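Long-range contact in aminotransferase, class V family protein (Trichomonas vaginalis, PDB 5F8V), which probably converts O-phospho-L-serine and 2-oxoglutarate to 3-phosphooxypyruvate and L-glutamate with the help of pyridoxal 5'-phosphate, a step of serine biosynthesis: residues 133-144 / 160-171. Numbering follows the deposited sequence.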
ATOM      1  N   PRO A 133     -18.526  24.538  -8.249  1.00 27.98           N
ATOM      2  CA  PRO A 133     -18.753  24.544  -9.695  1.00 26.66           C
ATOM      3  C   PRO A 133     -20.010  23.778 -10.072  1.00 25.03           C
ATOM      4  O   PRO A 133     -20.371  22.826  -9.393  1.00 24.70           O
ATOM      5  CB  PRO A 133     -17.504  23.862 -10.259  1.00 27.19           C
ATOM      6  CG  PRO A 133     -16.983  23.040  -9.136  1.00 27.90           C
ATOM      7  CD  PRO A 133     -17.294  23.815  -7.893  1.00 28.22           C
ATOM      8  N   VAL A 134     -20.673  24.227 -11.132  1.00 23.42           N
ATOM      9  CA  VAL A 134     -21.888  23.590 -11.651  1.00 22.96           C
ATOM     10  C   VAL A 134     -21.630  22.814 -12.947  1.00 22.50           C
ATOM     11  O   VAL A 134     -22.542  22.184 -13.482  1.00 20.74           O
ATOM     12  CB  VAL A 134     -23.025  24.622 -11.882  1.00 23.60           C
ATOM     13  CG1 VAL A 134     -23.266  25.441 -10.616  1.00 24.00           C
ATOM     14  CG2 VAL A 134     -22.736  25.535 -13.074  1.00 23.41           C
ATOM     15  N   GLU A 135     -20.391  22.859 -13.439  1.00 22.80           N
ATOM     16  CA  GLU A 135     -20.043  22.297 -14.736  1.00 23.40           C
ATOM     17  C   GLU A 135     -18.524  22.229 -14.874  1.00 23.39           C
ATOM     18  O   GLU A 135     -17.793  22.827 -14.080  1.00 23.62           O
ATOM     19  CB  GLU A 135     -20.640  23.159 -15.874  1.00 23.75           C
ATOM     20  CG  GLU A 135     -20.163  24.617 -15.885  1.00 24.39           C
ATOM     21  CD  GLU A 135     -20.869  25.504 -16.912  1.00 25.03           C
ATOM     22  OE1 GLU A 135     -21.554  24.990 -17.826  1.00 25.27           O
ATOM     23  OE2 GLU A 135     -20.731  26.739 -16.803  1.00 25.71           O
ATOM     24  N   VAL A 136     -18.063  21.486 -15.876  1.00 23.43           N
ATOM     25  CA  VAL A 136     -16.696  21.611 -16.369  1.00 24.32           C
ATOM     26  C   VAL A 136     -16.679  22.867 -17.253  1.00 24.88           C
ATOM     27  O   VAL A 136     -17.567  23.025 -18.098  1.00 24.04           O
ATOM     28  CB  VAL A 136     -16.274  20.383 -17.196  1.00 24.43           C
ATOM     29  CG1 VAL A 136     -14.914  20.597 -17.857  1.00 24.65           C
ATOM     30  CG2 VAL A 136     -16.263  19.145 -16.309  1.00 24.34           C
ATOM     31  N   PRO A 137     -15.685  23.765 -17.066  1.00 25.75           N
ATOM     32  CA  PRO A 137     -15.621  24.960 -17.919  1.00 24.81           C
ATOM     33  C   PRO A 137     -15.565  24.608 -19.399  1.00 24.62           C
ATOM     34  O   PRO A 137     -14.989  23.575 -19.765  1.00 24.37           O
ATOM     35  CB  PRO A 137     -14.326  25.638 -17.471  1.00 24.96           C
ATOM     36  CG  PRO A 137     -14.152  25.199 -16.061  1.00 25.02           C
ATOM     37  CD  PRO A 137     -14.619  23.781 -16.043  1.00 25.33           C
ATOM     38  N   ALA A 138     -16.185  25.452 -20.223  1.00 24.17           N
ATOM     39  CA  ALA A 138     -16.362  25.184 -21.647  1.00 24.33           C
ATOM     40  C   ALA A 138     -15.015  24.985 -22.348  1.00 23.96           C
ATOM     41  O   ALA A 138     -14.051  25.704 -22.062  1.00 23.33           O
ATOM     42  CB  ALA A 138     -17.135  26.318 -22.301  1.00 24.67           C
ATOM     43  N   ARG A 139     -14.965  23.990 -23.233  1.00 23.66           N
ATOM     44  CA  ARG A 139     -13.744  23.598 -23.952  1.00 23.70           C
ATOM     45  C   ARG A 139     -13.012  24.777 -24.609  1.00 23.57           C
ATOM     46  O   ARG A 139     -11.786  24.866 -24.543  1.00 22.64           O
ATOM     47  CB  ARG A 139     -14.080  22.522 -25.003  1.00 23.89           C
ATOM     48  CG  ARG A 139     -12.932  22.063 -25.902  1.00 23.92           C
ATOM     49  CD  ARG A 139     -11.772  21.508 -25.097  1.00 24.00           C
ATOM     50  NE  ARG A 139     -10.611  21.160 -25.921  1.00 23.96           N
ATOM     51  CZ  ARG A 139      -9.668  22.015 -26.336  1.00 24.41           C
ATOM     52  NH1 ARG A 139      -9.717  23.317 -26.034  1.00 23.91           N
ATOM     53  NH2 ARG A 139      -8.661  21.564 -27.083  1.00 24.62           N
ATOM     54  N   ASP A 140     -13.774  25.697 -25.198  1.00 24.20           N
ATOM     55  CA  ASP A 140     -13.206  26.820 -25.949  1.00 24.62           C
ATOM     56  C   ASP A 140     -12.550  27.906 -25.080  1.00 24.04           C
ATOM     57  O   ASP A 140     -11.899  28.793 -25.627  1.00 23.51           O
ATOM     58  CB  ASP A 140     -14.275  27.454 -26.858  1.00 25.15           C
ATOM     59  CG  ASP A 140     -14.886  26.460 -27.839  1.00 25.78           C
ATOM     60  OD1 ASP A 140     -14.141  25.697 -28.483  1.00 27.34           O
ATOM     61  OD2 ASP A 140     -16.125  26.450 -27.984  1.00 27.16           O
ATOM     62  N   THR A 141     -12.727  27.855 -23.755  1.00 22.58           N
ATOM     63  CA  THR A 141     -12.039  28.773 -22.829  1.00 22.00           C
ATOM     64  C   THR A 141     -10.721  28.217 -22.295  1.00 22.13           C
ATOM     65  O   THR A 141      -9.971  28.938 -21.632  1.00 21.96           O
ATOM     66  CB  THR A 141     -12.913  29.100 -21.593  1.00 22.05           C
ATOM     67  OG1 THR A 141     -13.150  27.904 -20.838  1.00 21.63           O
ATOM     68  CG2 THR A 141     -14.239  29.704 -22.013  1.00 22.31           C
ATOM     69  N   TRP A 142     -10.459  26.937 -22.559  1.00 22.22           N
ATOM     70  CA  TRP A 142      -9.251  26.272 -22.088  1.00 23.39           C
ATOM     71  C   TRP A 142      -8.029  26.897 -22.757  1.00 24.62           C
ATOM     72  O   TRP A 142      -8.017  27.088 -23.978  1.00 23.61           O
ATOM     73  CB  TRP A 142      -9.295  24.772 -22.414  1.00 23.32           C
ATOM     74  CG  TRP A 142     -10.400  23.990 -21.724  1.00 23.19           C
ATOM     75  CD1 TRP A 142     -11.412  24.489 -20.948  1.00 22.77           C
ATOM     76  CD2 TRP A 142     -10.621  22.576 -21.801  1.00 23.33           C
ATOM     77  NE1 TRP A 142     -12.239  23.475 -20.533  1.00 22.88           N
ATOM     78  CE2 TRP A 142     -11.775  22.289 -21.036  1.00 22.83           C
ATOM     79  CE3 TRP A 142      -9.941  21.519 -22.424  1.00 23.26           C
ATOM     80  CZ2 TRP A 142     -12.276  20.995 -20.890  1.00 23.05           C
ATOM     81  CZ3 TRP A 142     -10.439  20.229 -22.284  1.00 23.22           C
ATOM     82  CH2 TRP A 142     -11.603  19.978 -21.523  1.00 23.60           C
ATOM     83  N   LYS A 143      -7.020  27.216 -21.944  1.00 25.98           N
ATOM     84  CA  LYS A 143      -5.746  27.759 -22.415  1.00 27.62           C
ATOM     85  C   LYS A 143      -4.683  26.673 -22.270  1.00 28.22           C
ATOM     86  O   LYS A 143      -4.167  26.445 -21.174  1.00 29.02           O
ATOM     87  CB  LYS A 143      -5.367  29.023 -21.623  1.00 29.11           C
ATOM     88  CG  LYS A 143      -5.814  30.339 -22.264  1.00 30.69           C
ATOM     89  CD  LYS A 143      -7.313  30.391 -22.527  1.00 32.22           C
ATOM     90  CE  LYS A 143      -7.717  31.648 -23.273  1.00 33.97           C
ATOM     91  NZ  LYS A 143      -9.153  31.604 -23.682  1.00 34.92           N
ATOM     92  N   LEU A 144      -4.382  25.994 -23.376  1.00 28.43           N
ATOM     93  CA  LEU A 144      -3.411  24.899 -23.383  1.00 28.40           C
ATOM     94  C   LEU A 144      -1.996  25.436 -23.600  1.00 28.21           C
ATOM     95  O   LEU A 144      -1.812  26.510 -24.169  1.00 28.00           O
ATOM     96  CB  LEU A 144      -3.756  23.872 -24.470  1.00 28.71           C
ATOM     97  CG  LEU A 144      -5.205  23.383 -24.574  1.00 28.71           C
ATOM     98  CD1 LEU A 144      -5.273  22.204 -25.534  1.00 28.98           C
ATOM     99  CD2 LEU A 144      -5.797  23.014 -23.220  1.00 28.03           C
ATOM    100  N   GLN A 160     -17.576  17.108  -5.630  1.00 13.81           N
ATOM    101  CA  GLN A 160     -18.438  18.001  -6.408  1.00 13.20           C
ATOM    102  C   GLN A 160     -19.522  17.249  -7.198  1.00 12.69           C
ATOM    103  O   GLN A 160     -20.542  17.837  -7.556  1.00 12.51           O
ATOM    104  CB  GLN A 160     -17.601  18.856  -7.350  1.00 13.36           C
ATOM    105  CG  GLN A 160     -16.772  19.933  -6.661  1.00 13.92           C
ATOM    106  CD  GLN A 160     -15.521  19.410  -5.981  1.00 14.08           C
ATOM    107  OE1 GLN A 160     -14.915  18.437  -6.420  1.00 14.41           O
ATOM    108  NE2 GLN A 160     -15.128  20.063  -4.906  1.00 14.61           N
ATOM    109  N   GLY A 161     -19.315  15.964  -7.463  1.00 12.05           N
ATOM    110  CA  GLY A 161     -20.243  15.196  -8.302  1.00 11.90           C
ATOM    111  C   GLY A 161     -20.267  15.642  -9.760  1.00 11.63           C
ATOM    112  O   GLY A 161     -21.331  15.678 -10.374  1.00 11.33           O
ATOM    113  N   ILE A 162     -19.092  15.978 -10.294  1.00 11.72           N
ATOM    114  CA  ILE A 162     -18.910  16.385 -11.706  1.00 11.95           C
ATOM    115  C   ILE A 162     -18.160  15.270 -12.457  1.00 12.00           C
ATOM    116  O   ILE A 162     -17.040  14.944 -12.097  1.00 11.88           O
ATOM    117  CB  ILE A 162     -18.135  17.716 -11.806  1.00 12.00           C
ATOM    118  CG1 ILE A 162     -18.924  18.820 -11.080  1.00 12.12           C
ATOM    119  CG2 ILE A 162     -17.904  18.117 -13.268  1.00 12.16           C
ATOM    120  CD1 ILE A 162     -18.299  20.197 -11.112  1.00 12.19           C
ATOM    121  N   GLU A 163     -18.790  14.699 -13.482  1.00 12.35           N
ATOM    122  CA  GLU A 163     -18.241  13.577 -14.250  1.00 12.98           C
ATOM    123  C   GLU A 163     -18.279  13.890 -15.732  1.00 13.50           C
ATOM    124  O   GLU A 163     -19.247  14.460 -16.228  1.00 13.79           O
ATOM    125  CB  GLU A 163     -19.039  12.288 -13.994  1.00 13.31           C
ATOM    126  CG  GLU A 163     -18.399  11.010 -14.543  1.00 13.49           C
ATOM    127  CD  GLU A 163     -19.122   9.736 -14.120  1.00 13.55           C
ATOM    128  OE1 GLU A 163     -20.370   9.723 -14.088  1.00 13.77           O
ATOM    129  OE2 GLU A 163     -18.444   8.732 -13.813  1.00 13.98           O
ATOM    130  N   PHE A 164     -17.223  13.499 -16.436  1.00 14.48           N
ATOM    131  CA  PHE A 164     -17.152  13.659 -17.879  1.00 15.51           C
ATOM    132  C   PHE A 164     -17.902  12.519 -18.515  1.00 16.71           C
ATOM    133  O   PHE A 164     -17.733  11.373 -18.099  1.00 17.62           O
ATOM    134  CB  PHE A 164     -15.704  13.611 -18.360  1.00 15.45           C
ATOM    135  CG  PHE A 164     -14.933  14.858 -18.086  1.00 15.60           C
ATOM    136  CD1 PHE A 164     -14.637  15.750 -19.118  1.00 15.59           C
ATOM    137  CD2 PHE A 164     -14.485  15.143 -16.804  1.00 15.46           C
ATOM    138  CE1 PHE A 164     -13.917  16.904 -18.868  1.00 15.58           C
ATOM    139  CE2 PHE A 164     -13.763  16.294 -16.549  1.00 15.56           C
ATOM    140  CZ  PHE A 164     -13.467  17.171 -17.585  1.00 15.72           C
ATOM    141  N   GLN A 165     -18.714  12.815 -19.524  1.00 18.45           N
ATOM    142  CA  GLN A 165     -19.401  11.764 -20.286  1.00 20.26           C
ATOM    143  C   GLN A 165     -18.484  11.110 -21.333  1.00 20.84           C
ATOM    144  O   GLN A 165     -18.639   9.927 -21.635  1.00 20.47           O
ATOM    145  CB  GLN A 165     -20.674  12.312 -20.939  1.00 21.33           C
ATOM    146  CG  GLN A 165     -21.678  12.826 -19.916  1.00 22.47           C
ATOM    147  CD  GLN A 165     -23.066  13.054 -20.491  1.00 24.09           C
ATOM    148  OE1 GLN A 165     -23.216  13.498 -21.631  1.00 25.67           O
ATOM    149  NE2 GLN A 165     -24.095  12.757 -19.696  1.00 24.76           N
ATOM    150  N   GLN A 166     -17.543  11.885 -21.875  1.00 22.18           N
ATOM    151  CA  GLN A 166     -16.548  11.394 -22.840  1.00 23.29           C
ATOM    152  C   GLN A 166     -15.204  12.073 -22.586  1.00 22.40           C
ATOM    153  O   GLN A 166     -15.158  13.117 -21.937  1.00 22.17           O
ATOM    154  CB  GLN A 166     -17.026  11.659 -24.274  1.00 25.48           C
ATOM    155  CG  GLN A 166     -17.077  13.131 -24.668  1.00 26.94           C
ATOM    156  CD  GLN A 166     -18.075  13.424 -25.775  1.00 29.73           C
ATOM    157  OE1 GLN A 166     -17.696  13.772 -26.896  1.00 30.96           O
ATOM    158  NE2 GLN A 166     -19.360  13.294 -25.462  1.00 31.24           N
ATOM    159  N   PHE A 167     -14.114  11.487 -23.085  1.00 21.42           N
ATOM    160  CA  PHE A 167     -12.780  12.079 -22.898  1.00 20.79           C
ATOM    161  C   PHE A 167     -12.696  13.436 -23.611  1.00 20.56           C
ATOM    162  O   PHE A 167     -13.299  13.606 -24.667  1.00 19.44           O
ATOM    163  CB  PHE A 167     -11.665  11.173 -23.445  1.00 20.48           C
ATOM    164  CG  PHE A 167     -11.482   9.861 -22.706  1.00 20.38           C
ATOM    165  CD1 PHE A 167     -12.114   9.583 -21.484  1.00 19.72           C
ATOM    166  CD2 PHE A 167     -10.629   8.898 -23.238  1.00 20.06           C
ATOM    167  CE1 PHE A 167     -11.912   8.375 -20.846  1.00 19.88           C
ATOM    168  CE2 PHE A 167     -10.422   7.692 -22.591  1.00 19.50           C
ATOM    169  CZ  PHE A 167     -11.064   7.428 -21.399  1.00 19.52           C
ATOM    170  N   PRO A 168     -11.964  14.407 -23.024  1.00 20.94           N
ATOM    171  CA  PRO A 168     -11.708  15.658 -23.738  1.00 21.54           C
ATOM    172  C   PRO A 168     -10.919  15.452 -25.036  1.00 22.28           C
ATOM    173  O   PRO A 168     -10.214  14.444 -25.189  1.00 21.90           O
ATOM    174  CB  PRO A 168     -10.867  16.472 -22.748  1.00 21.12           C
ATOM    175  CG  PRO A 168     -11.142  15.879 -21.417  1.00 21.22           C
ATOM    176  CD  PRO A 168     -11.377  14.423 -21.673  1.00 20.99           C
ATOM    177  N   ASP A 169     -11.068  16.407 -25.952  1.00 22.79           N
ATOM    178  CA  ASP A 169     -10.308  16.458 -27.193  1.00 23.61           C
ATOM    179  C   ASP A 169      -9.213  17.519 -27.055  1.00 22.17           C
ATOM    180  O   ASP A 169      -9.492  18.717 -27.083  1.00 21.37           O
ATOM    181  CB  ASP A 169     -11.253  16.790 -28.355  1.00 25.59           C
ATOM    182  CG  ASP A 169     -10.577  16.715 -29.714  1.00 27.89           C
ATOM    183  OD1 ASP A 169      -9.554  16.001 -29.853  1.00 30.59           O
ATOM    184  OD2 ASP A 169     -11.092  17.359 -30.656  1.00 29.37           O
ATOM    185  N   VAL A 170      -7.977  17.065 -26.864  1.00 20.79           N
ATOM    186  CA  VAL A 170      -6.823  17.952 -26.740  1.00 19.97           C
ATOM    187  C   VAL A 170      -5.610  17.320 -27.423  1.00 20.44           C
ATOM    188  O   VAL A 170      -5.559  16.094 -27.581  1.00 19.66           O
ATOM    189  CB  VAL A 170      -6.474  18.274 -25.264  1.00 19.75           C
ATOM    190  CG1 VAL A 170      -7.601  19.051 -24.598  1.00 19.90           C
ATOM    191  CG2 VAL A 170      -6.133  17.016 -24.480  1.00 19.53           C
ATOM    192  N   PRO A 171      -4.627  18.147 -27.833  1.00 21.31           N
ATOM    193  CA  PRO A 171      -3.472  17.565 -28.532  1.00 21.28           C
ATOM    194  C   PRO A 171      -2.652  16.595 -27.675  1.00 21.07           C
ATOM    195  O   PRO A 171      -2.403  15.469 -28.108  1.00 20.01           O
ATOM    196  CB  PRO A 171      -2.647  18.798 -28.926  1.00 22.02           C
ATOM    197  CG  PRO A 171      -3.656  19.896 -29.031  1.00 22.01           C
ATOM    198  CD  PRO A 171      -4.593  19.624 -27.884  1.00 21.84           C
TER
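The indole of W142 meets 160-171 with its edge: P168 CB and V170 CG1 lie near the ring plane, with CG1 3.8 Å from W142 CZ3. The contact joins two connections beside the mixed sheet of the class-V aminotransferase fold: the loop between strands 121-124 and 148-154, and the chain leaving the small hairpin of strands 156-157 and 162-163, where G161 and I162 form a G1 bulge facing E157. One indole face carries R139 CD, 3.2 Å above the plane and offset toward the rim, and F151 of strand 148-154 also meets the ring. The R139 guanidinium has D169 O at its edge. The second aromatic ring, that of F164, takes V136 CG2 over one face in a CH-pi contact, 4.0 Å from the centroid and 28° off the normal, while Y153 packs against it edge-to-face.

Valine suits its place because branching at CB gives F164 two methyls: with chi1 at 173°, V136 turns CG1 away from its own amide nitrogen, and both methyls come to F164 CZ. CG2 also reaches I162 CG2 at 3.6 Å. Farther along, the proline ring of P133 offers a rigid apolar surface, its CG 3.7 Å from I162 CD1. At the other end L144 CD1 touches P171 CD and V170 CG1.

W142 also ties down its own loop, since NE1 donates to P137 O from above the carbonyl plane. Arginine fits the remaining place because its CD can rest on the rim of the indole face while its planar head bonds beyond it. A bend at chi2 (58°) carries the guanidinium past the ring to D169 O, gripped side-on, 2.9 Å from R139 NE and 3.0 Å from R139 NH2.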